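Local coordinates for 5-carboxymethyl-2-hydroxymuconate semialdehyde dehydrogenase (Thermus thermophilus, PDB 2D4E), which probably catalyses the NAD-dependent oxidation of 5-carboxymethyl-2-hydroxymuconate semialdehyde to the corresponding carboxylic acid, at residues R64-A69 with G233-A238; E287-A292 with E319-K324; V293-F298 with N464-R469. One frame throughout, in Å; residues are numbered along the deposited sequence.

Interaction 1. Residues R64-A69 with G233-A238. With NAD (nicotinamide-adenine-dinucleotide), chain K.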
loop_
_atom_site.group_PDB
_atom_site.type_symbol
_atom_site.label_atom_id
_atom_site.label_comp_id
_atom_site.label_asym_id
_atom_site.label_seq_id
_atom_site.Cartn_x
_atom_site.Cartn_y
_atom_site.Cartn_z
ATOM N N ARG C 64 25.959 30.776 -18.368
ATOM C CA ARG C 64 27.078 29.921 -18.750
ATOM C C ARG C 64 27.443 28.875 -17.709
ATOM O O ARG C 64 27.712 27.722 -18.044
ATOM C CB ARG C 64 28.309 30.776 -19.067
ATOM C CG ARG C 64 28.346 31.285 -20.490
ATOM C CD ARG C 64 29.587 32.122 -20.748
ATOM N NE ARG C 64 29.881 32.199 -22.175
ATOM C CZ ARG C 64 30.291 31.168 -22.910
ATOM N NH1 ARG C 64 30.475 29.976 -22.351
ATOM N NH2 ARG C 64 30.530 31.329 -24.204
ATOM N N GLU C 65 27.469 29.272 -16.445
ATOM C CA GLU C 65 27.801 28.326 -15.391
ATOM C C GLU C 65 26.653 27.325 -15.255
ATOM O O GLU C 65 26.869 26.119 -15.074
ATOM C CB GLU C 65 28.055 29.069 -14.071
ATOM C CG GLU C 65 29.345 29.906 -14.071
ATOM C CD GLU C 65 29.264 31.160 -14.939
ATOM O OE1 GLU C 65 30.331 31.632 -15.392
ATOM O OE2 GLU C 65 28.143 31.683 -15.156
ATOM N N VAL C 66 25.428 27.823 -15.372
ATOM C CA VAL C 66 24.261 26.957 -15.277
ATOM C C VAL C 66 24.261 25.954 -16.432
ATOM O O VAL C 66 23.973 24.771 -16.233
ATOM C CB VAL C 66 22.953 27.781 -15.299
ATOM C CG1 VAL C 66 21.736 26.854 -15.445
ATOM C CG2 VAL C 66 22.843 28.583 -14.013
ATOM N N ASP C 67 24.596 26.419 -17.633
ATOM C CA ASP C 67 24.621 25.533 -18.796
ATOM C C ASP C 67 25.619 24.390 -18.580
ATOM O O ASP C 67 25.315 23.231 -18.848
ATOM C CB ASP C 67 24.968 26.330 -20.060
ATOM C CG ASP C 67 24.963 25.472 -21.312
ATOM O OD1 ASP C 67 23.962 24.775 -21.566
ATOM O OD2 ASP C 67 25.965 25.495 -22.052
ATOM N N ARG C 68 26.805 24.717 -18.074
ATOM C CA ARG C 68 27.818 23.703 -17.814
ATOM C C ARG C 68 27.361 22.720 -16.734
ATOM O O ARG C 68 27.599 21.518 -16.841
ATOM C CB ARG C 68 29.133 24.371 -17.400
ATOM C CG ARG C 68 29.869 25.056 -18.545
ATOM C CD ARG C 68 30.922 26.040 -18.031
ATOM N NE ARG C 68 31.931 25.394 -17.192
ATOM C CZ ARG C 68 32.842 26.048 -16.475
ATOM N NH1 ARG C 68 32.878 27.377 -16.487
ATOM N NH2 ARG C 68 33.718 25.374 -15.741
ATOM N N ALA C 69 26.702 23.230 -15.694
ATOM C CA ALA C 69 26.214 22.381 -14.603
ATOM C C ALA C 69 25.127 21.434 -15.097
ATOM O O ALA C 69 25.135 20.249 -14.772
ATOM C CB ALA C 69 25.670 23.237 -13.467
ATOM N N GLY C 233 19.417 31.462 -10.883
ATOM C CA GLY C 233 18.152 30.795 -10.629
ATOM C C GLY C 233 17.283 30.639 -11.866
ATOM O O GLY C 233 16.898 29.527 -12.231
ATOM N N ALA C 234 16.959 31.755 -12.507
ATOM C CA ALA C 234 16.126 31.727 -13.701
ATOM C C ALA C 234 16.769 30.928 -14.824
ATOM O O ALA C 234 16.067 30.321 -15.624
ATOM C CB ALA C 234 15.829 33.145 -14.172
ATOM N N ALA C 235 18.099 30.922 -14.897
ATOM C CA ALA C 235 18.776 30.168 -15.953
ATOM C C ALA C 235 18.587 28.667 -15.724
ATOM O O ALA C 235 18.429 27.899 -16.673
ATOM C CB ALA C 235 20.262 30.513 -15.990
ATOM N N LEU C 236 18.600 28.254 -14.460
ATOM C CA LEU C 236 18.416 26.841 -14.131
ATOM C C LEU C 236 16.982 26.412 -14.462
ATOM O O LEU C 236 16.756 25.340 -15.024
ATOM C CB LEU C 236 18.717 26.592 -12.645
ATOM C CG LEU C 236 18.522 25.165 -12.102
ATOM C CD1 LEU C 236 19.268 24.158 -12.960
ATOM C CD2 LEU C 236 19.000 25.095 -10.658
ATOM N N VAL C 237 16.015 27.257 -14.120
ATOM C CA VAL C 237 14.619 26.950 -14.395
ATOM C C VAL C 237 14.369 26.835 -15.895
ATOM O O VAL C 237 13.576 26.009 -16.341
ATOM C CB VAL C 237 13.686 28.031 -13.810
ATOM C CG1 VAL C 237 12.245 27.754 -14.207
ATOM C CG2 VAL C 237 13.816 28.053 -12.291
ATOM N N ALA C 238 15.062 27.655 -16.672
ATOM C CA ALA C 238 14.893 27.653 -18.121
ATOM C C ALA C 238 15.662 26.583 -18.874
ATOM O O ALA C 238 15.333 26.299 -20.024
ATOM C CB ALA C 238 15.262 29.023 -18.687
HETATM P PA NAD K . 12.975 33.527 -2.472
HETATM O O1A NAD K . 13.215 34.816 -3.110
HETATM O O2A NAD K . 11.852 32.801 -3.091
HETATM O O5B NAD K . 14.249 32.523 -2.521
HETATM C C5B NAD K . 14.189 31.087 -2.812
HETATM C C4B NAD K . 15.132 30.804 -3.961
HETATM O O4B NAD K . 14.486 31.399 -5.108
HETATM C C3B NAD K . 16.509 31.521 -3.871
HETATM O O3B NAD K . 17.586 30.570 -4.006
HETATM C C2B NAD K . 16.428 32.547 -5.013
HETATM O O2B NAD K . 17.712 32.845 -5.605
HETATM C C1B NAD K . 15.460 31.872 -5.964
HETATM N N9A NAD K . 14.832 32.811 -6.876
HETATM C C8A NAD K . 14.356 34.087 -6.637
HETATM N N7A NAD K . 13.829 34.685 -7.731
HETATM C C5A NAD K . 13.987 33.712 -8.717
HETATM C C6A NAD K . 13.638 33.701 -10.121
HETATM N N6A NAD K . 13.057 34.734 -10.736
HETATM N N1A NAD K . 13.942 32.544 -10.823
HETATM C C2A NAD K . 14.550 31.472 -10.176
HETATM N N3A NAD K . 14.906 31.394 -8.901
HETATM C C4A NAD K . 14.600 32.545 -8.212
HETATM O O3 NAD K . 12.744 33.793 -0.991
HETATM P PN NAD K . 13.407 33.450 0.408
HETATM O O1N NAD K . 13.603 34.750 1.081
HETATM O O2N NAD K . 14.616 32.640 0.187
HETATM O O5D NAD K . 12.130 32.748 0.933
HETATM C C5D NAD K . 11.741 32.544 2.270
HETATM C C4D NAD K . 10.430 31.901 1.945
HETATM O O4D NAD K . 10.555 30.473 1.764
HETATM C C3D NAD K . 9.273 32.180 2.893
HETATM O O3D NAD K . 8.082 32.615 2.208
HETATM C C2D NAD K . 9.138 30.831 3.596
HETATM O O2D NAD K . 7.801 30.654 4.109
HETATM C C1D NAD K . 9.526 29.873 2.492
HETATM N N1N NAD K . 9.942 28.550 2.985
HETATM C C2N NAD K . 8.990 27.568 2.759
HETATM C C3N NAD K . 9.303 26.295 3.209
HETATM C C7N NAD K . 8.336 25.131 3.045
HETATM O O7N NAD K . 8.673 24.036 3.458
HETATM N N7N NAD K . 7.139 25.325 2.464
HETATM C C4N NAD K . 10.574 26.011 3.891
HETATM C C5N NAD K . 11.453 27.122 4.050
HETATM C C6N NAD K . 11.212 28.402 3.632
#
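V66 supplies the whole apolar contact from its side, setting its two methyl branches against A235 and L236 on the neighbouring helix. Its CG1, anti to the backbone N (chi1 170°), runs in over the backbone there, 3.6 Å from L236 CA, while CG2 lies 3.8 Å from A235 CB. The branched valine thus spans two successive residues. Alanine suits position 235 because a single methyl lets the helices draw close, with V66 CA and L236 CA 6.0 Å apart. L236 CB lies 4.1 Å from V66 CG1; the leucine side chain also packs on V194 and K196 of strand 193-196 and on I169.

These helices belong to the Rossmann-type coenzyme-binding domain of the aldehyde dehydrogenase fold. Helix 229-238 joins strand 222-224, at one end of the parallel sheet, to strand 244-248 in a beta-alpha-beta crossover, and helix 63-80 packs against it.

Contacts with the coenzyme come from the same helix but from another side, where V237 and A234 point away from V66. The adenine of NAD rests against the backbone: G233 C is 3.3 Å from C2A and A234 N is 3.4 Å from the same carbon. Glycine suits position 233, since a CB there would clash with N3A. V237 CG2 adds a looser contact, 4.1 Å from C2A.

Polar residues of the first helix are held by partners outside the two segments: D67 by a salt bridge with K71 and a hydrogen bond with H239, E65 by the backbone N of G62 and of E39.

Interaction 2. Residues E287-A292 with E319-K324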
loop_
_atom_site.group_PDB
_atom_site.type_symbol
_atom_site.label_atom_id
_atom_site.label_comp_id
_atom_site.label_asym_id
_atom_site.label_seq_id
_atom_site.Cartn_x
_atom_site.Cartn_y
_atom_site.Cartn_z
ATOM N N GLU C 287 -0.975 25.898 29.781
ATOM C CA GLU C 287 0.438 26.035 30.102
ATOM C C GLU C 287 1.256 25.527 28.915
ATOM O O GLU C 287 2.211 26.169 28.490
ATOM C CB GLU C 287 0.781 25.239 31.361
ATOM C CG GLU C 287 0.137 25.783 32.623
ATOM C CD GLU C 287 0.451 27.255 32.836
ATOM O OE1 GLU C 287 1.654 27.611 32.877
ATOM O OE2 GLU C 287 -0.505 28.058 32.962
ATOM N N ARG C 288 0.870 24.371 28.381
ATOM C CA ARG C 288 1.561 23.792 27.231
ATOM C C ARG C 288 1.280 24.647 25.996
ATOM O O ARG C 288 2.172 24.894 25.181
ATOM C CB ARG C 288 1.084 22.355 26.980
ATOM C CG ARG C 288 1.816 21.656 25.833
ATOM C CD ARG C 288 1.029 20.469 25.270
ATOM N NE ARG C 288 0.703 19.464 26.281
ATOM C CZ ARG C 288 0.085 18.313 26.023
ATOM N NH1 ARG C 288 -0.269 18.009 24.778
ATOM N NH2 ARG C 288 -0.175 17.461 27.009
ATOM N N ALA C 289 0.032 25.091 25.860
ATOM C CA ALA C 289 -0.359 25.921 24.724
ATOM C C ALA C 289 0.487 27.194 24.695
ATOM O O ALA C 289 0.935 27.621 23.634
ATOM C CB ALA C 289 -1.844 26.272 24.805
ATOM N N LEU C 290 0.706 27.793 25.864
ATOM C CA LEU C 290 1.510 29.006 25.959
ATOM C C LEU C 290 2.945 28.722 25.506
ATOM O O LEU C 290 3.501 29.447 24.681
ATOM C CB LEU C 290 1.514 29.534 27.400
ATOM C CG LEU C 290 2.378 30.775 27.668
ATOM C CD1 LEU C 290 1.900 31.927 26.797
ATOM C CD2 LEU C 290 2.299 31.159 29.149
ATOM N N ASP C 291 3.547 27.669 26.047
ATOM C CA ASP C 291 4.908 27.320 25.665
ATOM C C ASP C 291 4.996 27.106 24.163
ATOM O O ASP C 291 5.900 27.615 23.511
ATOM C CB ASP C 291 5.359 26.041 26.366
ATOM C CG ASP C 291 5.739 26.269 27.811
ATOM O OD1 ASP C 291 5.908 25.267 28.530
ATOM O OD2 ASP C 291 5.880 27.437 28.226
ATOM N N ALA C 292 4.043 26.353 23.626
ATOM C CA ALA C 292 4.016 26.036 22.203
ATOM C C ALA C 292 3.876 27.228 21.262
ATOM O O ALA C 292 4.677 27.377 20.336
ATOM C CB ALA C 292 2.912 25.031 21.923
ATOM N N GLU C 319 -7.952 37.874 26.757
ATOM C CA GLU C 319 -7.215 38.830 27.580
ATOM C C GLU C 319 -6.107 38.198 28.414
ATOM O O GLU C 319 -4.958 38.649 28.385
ATOM C CB GLU C 319 -8.181 39.583 28.500
ATOM C CG GLU C 319 -8.183 41.078 28.260
ATOM C CD GLU C 319 -8.440 41.426 26.803
ATOM O OE1 GLU C 319 -9.586 41.251 26.336
ATOM O OE2 GLU C 319 -7.493 41.865 26.115
ATOM N N ASP C 320 -6.447 37.153 29.157
ATOM C CA ASP C 320 -5.465 36.501 30.007
ATOM C C ASP C 320 -4.368 35.767 29.241
ATOM O O ASP C 320 -3.186 35.952 29.519
ATOM C CB ASP C 320 -6.152 35.514 30.951
ATOM C CG ASP C 320 -5.195 34.943 31.981
ATOM O OD1 ASP C 320 -4.915 35.638 32.983
ATOM O OD2 ASP C 320 -4.704 33.810 31.781
ATOM N N PHE C 321 -4.759 34.928 28.284
ATOM C CA PHE C 321 -3.787 34.151 27.522
ATOM C C PHE C 321 -2.860 35.032 26.699
ATOM O O PHE C 321 -1.639 34.883 26.756
ATOM C CB PHE C 321 -4.493 33.155 26.593
ATOM C CG PHE C 321 -3.554 32.177 25.936
ATOM C CD1 PHE C 321 -3.052 31.088 26.648
ATOM C CD2 PHE C 321 -3.142 32.367 24.616
ATOM C CE1 PHE C 321 -2.147 30.201 26.054
ATOM C CE2 PHE C 321 -2.239 31.491 24.013
ATOM C CZ PHE C 321 -1.738 30.404 24.732
ATOM N N VAL C 322 -3.440 35.948 25.931
ATOM C CA VAL C 322 -2.640 36.840 25.106
ATOM C C VAL C 322 -1.734 37.685 25.989
ATOM O O VAL C 322 -0.597 37.985 25.620
ATOM C CB VAL C 322 -3.533 37.742 24.243
ATOM C CG1 VAL C 322 -2.679 38.771 23.490
ATOM C CG2 VAL C 322 -4.310 36.880 23.257
ATOM N N GLY C 323 -2.241 38.060 27.161
ATOM C CA GLY C 323 -1.444 38.837 28.088
ATOM C C GLY C 323 -0.220 38.025 28.470
ATOM O O GLY C 323 0.885 38.565 28.591
ATOM N N LYS C 324 -0.406 36.721 28.655
ATOM C CA LYS C 324 0.713 35.857 29.011
ATOM C C LYS C 324 1.688 35.672 27.852
ATOM O O LYS C 324 2.886 35.498 28.067
ATOM C CB LYS C 324 0.202 34.506 29.514
ATOM C CG LYS C 324 -0.290 34.588 30.950
ATOM C CD LYS C 324 -1.081 33.376 31.373
ATOM C CE LYS C 324 -1.645 33.595 32.764
ATOM N NZ LYS C 324 -2.669 32.578 33.097
#
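F321 and L290 both have CG anti to the backbone N (chi1 -171° and 177°), which swings the far end of each side chain across to the opposing helix. The phenyl ring of F321 arrives edge on. CE1 lies 3.7 Å from L290 N, and A289 C sits in the ring plane, 3.9 Å from CZ. Alanine suits position 289, where its one methyl lets the ring rim settle against the helix backbone; A289 CB is 4.1 Å from CZ. L290 reaches the other way, toward the C-terminal end of 319-324, with CD1 3.9 Å from K324 C and CD2 4.0 Å from K324 CB. The leucine and lysine side chains cross at about a right angle.

The segment axes approach to 10.7 Å and cross at -43°. Both helices pack on the mixed sheet that forms the core of the catalytic domain in this family: F321 and A289 meet V280, and F321 also rests on V313. Helix 286-298 connects strands 277-280 and 310-314 as a beta-alpha-beta crossover. On the side away from F321, D291 bridges to R328 of its own chain and to K512 and K515 of the second subunit.

K324 meets the leucine with its CB and its backbone carbonyl. Its extended chain carries NZ back along its own helix to D320, 2.7 Å from OD2 on the syn lone pair. E287 OE2 is 5.0 Å from that NZ, so any attraction is probably weak. With no hydrogen bond between the segments, their cohesion comes from apolar packing, and K324 and D320 pair along their own helix, outside it.

Interaction 3. Residues V293-F298 with N464-R469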
loop_
_atom_site.group_PDB
_atom_site.type_symbol
_atom_site.label_atom_id
_atom_site.label_comp_id
_atom_site.label_asym_id
_atom_site.label_seq_id
_atom_site.Cartn_x
_atom_site.Cartn_y
_atom_site.Cartn_z
ATOM N N VAL C 293 2.870 28.075 21.477
ATOM C CA VAL C 293 2.681 29.221 20.589
ATOM C C VAL C 293 3.821 30.226 20.697
ATOM O O VAL C 293 4.211 30.834 19.702
ATOM C CB VAL C 293 1.318 29.938 20.831
ATOM C CG1 VAL C 293 0.174 28.920 20.745
ATOM C CG2 VAL C 293 1.310 30.638 22.182
ATOM N N VAL C 294 4.378 30.402 21.890
ATOM C CA VAL C 294 5.486 31.341 22.011
ATOM C C VAL C 294 6.672 30.816 21.203
ATOM O O VAL C 294 7.307 31.554 20.442
ATOM C CB VAL C 294 5.915 31.538 23.479
ATOM C CG1 VAL C 294 7.194 32.371 23.538
ATOM C CG2 VAL C 294 4.797 32.231 24.250
ATOM N N PHE C 295 6.963 29.531 21.359
ATOM C CA PHE C 295 8.071 28.920 20.635
ATOM C C PHE C 295 7.837 28.864 19.132
ATOM O O PHE C 295 8.726 29.180 18.353
ATOM C CB PHE C 295 8.326 27.498 21.152
ATOM C CG PHE C 295 9.178 26.657 20.227
ATOM C CD1 PHE C 295 8.603 25.961 19.166
ATOM C CD2 PHE C 295 10.555 26.582 20.403
ATOM C CE1 PHE C 295 9.388 25.208 18.297
ATOM C CE2 PHE C 295 11.349 25.831 19.539
ATOM C CZ PHE C 295 10.765 25.144 18.485
ATOM N N GLN C 296 6.634 28.460 18.732
ATOM C CA GLN C 296 6.309 28.306 17.317
ATOM C C GLN C 296 6.369 29.581 16.465
ATOM O O GLN C 296 6.443 29.504 15.238
ATOM C CB GLN C 296 4.940 27.631 17.166
ATOM C CG GLN C 296 4.776 26.874 15.855
ATOM C CD GLN C 296 5.894 25.864 15.630
ATOM O OE1 GLN C 296 6.081 24.945 16.423
ATOM N NE2 GLN C 296 6.648 26.042 14.551
ATOM N N ILE C 297 6.330 30.751 17.092
ATOM C CA ILE C 297 6.418 31.977 16.311
ATOM C C ILE C 297 7.765 32.675 16.497
ATOM O O ILE C 297 8.327 33.198 15.542
ATOM C CB ILE C 297 5.271 32.988 16.650
ATOM C CG1 ILE C 297 5.453 34.275 15.835
ATOM C CG2 ILE C 297 5.298 33.359 18.121
ATOM C CD1 ILE C 297 5.587 34.060 14.330
ATOM N N PHE C 298 8.299 32.655 17.714
ATOM C CA PHE C 298 9.559 33.338 17.976
ATOM C C PHE C 298 10.853 32.547 17.789
ATOM O O PHE C 298 11.914 33.145 17.634
ATOM C CB PHE C 298 9.512 33.980 19.369
ATOM C CG PHE C 298 8.413 35.003 19.515
ATOM C CD1 PHE C 298 7.487 34.911 20.551
ATOM C CD2 PHE C 298 8.278 36.031 18.584
ATOM C CE1 PHE C 298 6.433 35.829 20.655
ATOM C CE2 PHE C 298 7.236 36.951 18.673
ATOM C CZ PHE C 298 6.308 36.852 19.710
ATOM N N ASN C 464 -2.291 19.886 19.952
ATOM C CA ASN C 464 -1.684 20.054 21.268
ATOM C C ASN C 464 -0.169 19.951 21.353
ATOM O O ASN C 464 0.376 19.365 22.294
ATOM C CB ASN C 464 -2.325 19.077 22.253
ATOM C CG ASN C 464 -3.805 19.342 22.432
ATOM O OD1 ASN C 464 -4.232 20.498 22.459
ATOM N ND2 ASN C 464 -4.595 18.277 22.564
ATOM N N SER C 465 0.516 20.539 20.381
ATOM C CA SER C 465 1.968 20.519 20.392
ATOM C C SER C 465 2.519 21.479 19.367
ATOM O O SER C 465 1.783 22.016 18.541
ATOM C CB SER C 465 2.504 19.123 20.073
ATOM O OG SER C 465 2.672 18.961 18.676
ATOM N N HIS C 466 3.829 21.687 19.436
ATOM C CA HIS C 466 4.519 22.542 18.491
ATOM C C HIS C 466 4.860 21.647 17.293
ATOM O O HIS C 466 4.442 20.489 17.235
ATOM C CB HIS C 466 5.795 23.096 19.123
ATOM C CG HIS C 466 6.701 22.040 19.670
ATOM N ND1 HIS C 466 6.306 21.167 20.661
ATOM C CD2 HIS C 466 7.971 21.698 19.349
ATOM C CE1 HIS C 466 7.295 20.331 20.927
ATOM N NE2 HIS C 466 8.316 20.632 20.144
ATOM N N ASN C 467 5.624 22.183 16.351
ATOM C CA ASN C 467 6.007 21.454 15.147
ATOM C C ASN C 467 7.013 20.328 15.433
ATOM O O ASN C 467 8.200 20.589 15.624
ATOM C CB ASN C 467 6.596 22.448 14.138
ATOM C CG ASN C 467 6.648 21.893 12.731
ATOM O OD1 ASN C 467 7.392 20.952 12.445
ATOM N ND2 ASN C 467 5.847 22.469 11.844
ATOM N N VAL C 468 6.536 19.086 15.464
ATOM C CA VAL C 468 7.394 17.920 15.715
ATOM C C VAL C 468 7.241 16.985 14.519
ATOM O O VAL C 468 6.197 16.372 14.336
ATOM C CB VAL C 468 6.975 17.159 17.000
ATOM C CG1 VAL C 468 7.945 15.991 17.260
ATOM C CG2 VAL C 468 6.962 18.112 18.198
ATOM N N ARG C 469 8.294 16.863 13.721
ATOM C CA ARG C 469 8.245 16.056 12.510
ATOM C C ARG C 469 8.627 14.579 12.577
ATOM O O ARG C 469 9.438 14.154 13.403
ATOM C CB ARG C 469 9.093 16.736 11.433
ATOM C CG ARG C 469 8.604 18.129 11.072
ATOM C CD ARG C 469 7.699 18.128 9.845
ATOM N NE ARG C 469 8.461 17.909 8.615
ATOM C CZ ARG C 469 8.522 16.753 7.958
ATOM N NH1 ARG C 469 7.841 15.700 8.389
ATOM N NH2 ARG C 469 9.250 16.660 6.853
#
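Q296 OE1 accepts a nearly straight hydrogen bond from N467 N (2.8 Å, N-H...O 163°), the donor lying well above the carbonyl plane. It ties helix 286-298 to the loop that follows strand 460-463, the outermost strand, within this chain, of the mixed sheet of the aldehyde dehydrogenase catalytic domain. Glutamine suits the place because its chain, bent at chi2 (54°), brings the amide up against the loop backbone; OE1 also lies 3.3 Å from H466 CB, and NE2 3.6 Å from N467 CB. With an alanine here, N467 N would probably lose this acceptor and the loop would be held less firmly to the helix.

One residue earlier, F295 offers its ring face to the edge of H466 in an offset edge-to-face pair, with planes at 82° and centroids 5.5 Å apart. F295 CE1 lies 3.9 Å from H466 CD2. V468 CG2 stands 3.4 Å above a face of the imidazole, near its rim. Around the contact, N467 ND2 is hydrogen-bonded to Y440 OH, and the second subunit packs P511 on F295 and H509 on H466. Within the loop, S465 OG donates to H466 O at 2.7 Å, in the carbonyl plane and on a lone pair.

From the N terminus, interaction 1 comes first: residues 64-69 close a loop of 163 residues with 233-238, tying helix 63-80 to helix 229-238 within the coenzyme-binding domain. It closes before the others open, across the chain's centre from them, about 48 Å from interaction 2 between centres. Interactions 2 and 3 both start on helix 286-298. Segment 287-292 meets 319-324 after 26 residues, which include strand 310-314, while 293-298 meets 464-469 far later, so the two cross. They also touch, through a probable R288 NH1 to N464 O hydrogen bond and F321 against V293. Together they join helix 286-298, on the mixed sheet of the catalytic domain, to helix 315-331 and to the loop after strand 460-463.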